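Local coordinates for protein acylneuraminate lyase (PDB 4N4P) that belongs to the dihydrodipicolinate synthetase family of TIM-barrel proteins and assembles from four chains, at residues E64-V69 against A81-L86. Sequence-based numbering, arbitrary orientation.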
loop_
_atom_site.group_PDB
_atom_site.type_symbol
_atom_site.label_atom_id
_atom_site.label_comp_id
_atom_site.label_asym_id
_atom_site.label_seq_id
_atom_site.Cartn_x
_atom_site.Cartn_y
_atom_site.Cartn_z
ATOM N N GLU A 64 -37.066 -3.182 -12.150
ATOM C CA GLU A 64 -37.794 -4.432 -12.172
ATOM C C GLU A 64 -37.416 -5.278 -10.961
ATOM O O GLU A 64 -38.283 -5.841 -10.315
ATOM C CB GLU A 64 -37.562 -5.204 -13.496
ATOM C CG GLU A 64 -38.417 -6.444 -13.694
ATOM C CD GLU A 64 -39.936 -6.211 -13.726
ATOM O OE1 GLU A 64 -40.417 -5.082 -14.000
ATOM O OE2 GLU A 64 -40.654 -7.189 -13.452
ATOM N N VAL A 65 -36.121 -5.367 -10.657
ATOM C CA VAL A 65 -35.699 -6.154 -9.476
ATOM C C VAL A 65 -36.328 -5.600 -8.203
ATOM O O VAL A 65 -36.811 -6.361 -7.355
ATOM C CB VAL A 65 -34.157 -6.240 -9.335
ATOM C CG1 VAL A 65 -33.756 -6.950 -8.029
ATOM C CG2 VAL A 65 -33.598 -7.030 -10.531
ATOM N N MET A 66 -36.329 -4.282 -8.083
ATOM C CA MET A 66 -36.893 -3.635 -6.891
ATOM C C MET A 66 -38.380 -3.965 -6.746
ATOM O O MET A 66 -38.873 -4.227 -5.628
ATOM C CB MET A 66 -36.687 -2.140 -6.959
ATOM C CG MET A 66 -35.225 -1.718 -6.803
ATOM S SD MET A 66 -34.892 0.002 -7.132
ATOM C CE MET A 66 -35.676 0.808 -5.722
ATOM N N LYS A 67 -39.102 -3.930 -7.871
ATOM C CA LYS A 67 -40.538 -4.263 -7.859
ATOM C C LYS A 67 -40.775 -5.709 -7.491
ATOM O O LYS A 67 -41.616 -6.011 -6.641
ATOM C CB LYS A 67 -41.180 -3.961 -9.225
ATOM C CG LYS A 67 -41.199 -2.517 -9.522
ATOM C CD LYS A 67 -41.303 -2.233 -11.009
ATOM C CE LYS A 67 -41.491 -0.758 -11.240
ATOM N NZ LYS A 67 -42.703 -0.265 -10.500
ATOM N N LEU A 68 -40.019 -6.606 -8.116
ATOM C CA LEU A 68 -40.213 -8.033 -7.932
ATOM C C LEU A 68 -39.899 -8.450 -6.509
ATOM O O LEU A 68 -40.582 -9.311 -5.953
ATOM C CB LEU A 68 -39.349 -8.831 -8.904
ATOM C CG LEU A 68 -39.653 -8.750 -10.401
ATOM C CD1 LEU A 68 -38.496 -9.380 -11.183
ATOM C CD2 LEU A 68 -40.996 -9.397 -10.772
ATOM N N VAL A 69 -38.881 -7.828 -5.918
ATOM C CA VAL A 69 -38.514 -8.159 -4.543
ATOM C C VAL A 69 -39.595 -7.711 -3.560
ATOM O O VAL A 69 -40.002 -8.473 -2.658
ATOM C CB VAL A 69 -37.138 -7.551 -4.147
ATOM C CG1 VAL A 69 -36.926 -7.618 -2.642
ATOM C CG2 VAL A 69 -36.008 -8.307 -4.871
ATOM N N ALA A 81 -32.490 -1.322 -0.347
ATOM C CA ALA A 81 -32.049 -1.310 -1.743
ATOM C C ALA A 81 -30.830 -0.429 -1.928
ATOM O O ALA A 81 -30.863 0.750 -1.597
ATOM C CB ALA A 81 -33.188 -0.774 -2.665
ATOM N N GLN A 82 -29.766 -0.998 -2.491
ATOM C CA GLN A 82 -28.592 -0.207 -2.890
ATOM C C GLN A 82 -28.939 0.384 -4.252
ATOM O O GLN A 82 -29.296 -0.361 -5.158
ATOM C CB GLN A 82 -27.364 -1.120 -3.009
ATOM C CG GLN A 82 -26.026 -0.378 -3.046
ATOM C CD GLN A 82 -25.843 0.455 -4.291
ATOM O OE1 GLN A 82 -25.470 1.616 -4.210
ATOM N NE2 GLN A 82 -26.082 -0.142 -5.458
ATOM N N ILE A 83 -28.889 1.713 -4.386
ATOM C CA ILE A 83 -29.465 2.366 -5.564
ATOM C C ILE A 83 -28.472 3.310 -6.227
ATOM O O ILE A 83 -28.811 4.012 -7.181
ATOM C CB ILE A 83 -30.756 3.143 -5.186
ATOM C CG1 ILE A 83 -30.439 4.199 -4.125
ATOM C CG2 ILE A 83 -31.855 2.155 -4.712
ATOM C CD1 ILE A 83 -31.336 5.425 -4.245
ATOM N N GLY A 84 -27.249 3.315 -5.716
ATOM C CA GLY A 84 -26.219 4.210 -6.197
ATOM C C GLY A 84 -25.542 3.776 -7.485
ATOM O O GLY A 84 -25.498 2.596 -7.811
ATOM N N SER A 85 -25.002 4.764 -8.189
ATOM C CA SER A 85 -24.176 4.586 -9.392
ATOM C C SER A 85 -23.664 5.971 -9.776
ATOM O O SER A 85 -23.929 6.964 -9.085
ATOM C CB SER A 85 -24.955 3.946 -10.566
ATOM O OG SER A 85 -25.869 4.865 -11.176
ATOM N N LEU A 86 -22.954 6.071 -10.892
ATOM C CA LEU A 86 -22.472 7.373 -11.302
ATOM C C LEU A 86 -23.553 8.191 -12.011
ATOM O O LEU A 86 -23.357 9.378 -12.275
ATOM C CB LEU A 86 -21.241 7.238 -12.182
ATOM C CG LEU A 86 -19.973 6.766 -11.485
ATOM C CD1 LEU A 86 -18.915 6.429 -12.538
ATOM C CD2 LEU A 86 -19.463 7.780 -10.453
#
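M66 reaches from helix 59-73 to the end of strand 78-82, meeting A81 on the strand and I83 just beyond it. Its terminal methyl CE makes the nearest approach to both, M66 SD lying slightly farther from I83 CG2 (4.4 Å). CE lies 4.2 Å from A81 CB, and CE is equally 4.2 Å from I83 CG2, so the methyl sits against two alternate residues of the same chain segment. Both methyl approaches are between saturated carbons at ordinary van der Waals separation, and no hydrogen bond crosses between 64-69 and 81-86. The interface is correspondingly small, 81 Å² over both sides, about half of it from M66.

The torsions account for this reach. With CG anti to its carbonyl carbon (chi1 -70°) and chi2 extended, the thioether runs out from the helix, until the bend at chi3 (70°) turns CE aside to meet both partners. I83 offers its CG2 branch, and the two side chains cross at nearly a right angle. The CB of A81 points toward the helix, with M66 CA and A81 CA 7.4 Å apart.

All three residues are buried. M66 also packs on I47 of strand 44-47 and A98 of helix 88-100, while A95 of that helix touches I83. Just past the strand end, G84 N donates to Q82 OE1 over 2.9 Å, approaching from above the amide's carbonyl plane; the same oxygen accepts a bond from I109 N.

Helix-to-strand packing of this kind is characteristic of the layer between the parallel strands and outer helices of a TIM barrel, here within the beta-alpha-beta unit 44-47, 59-73 and 78-82.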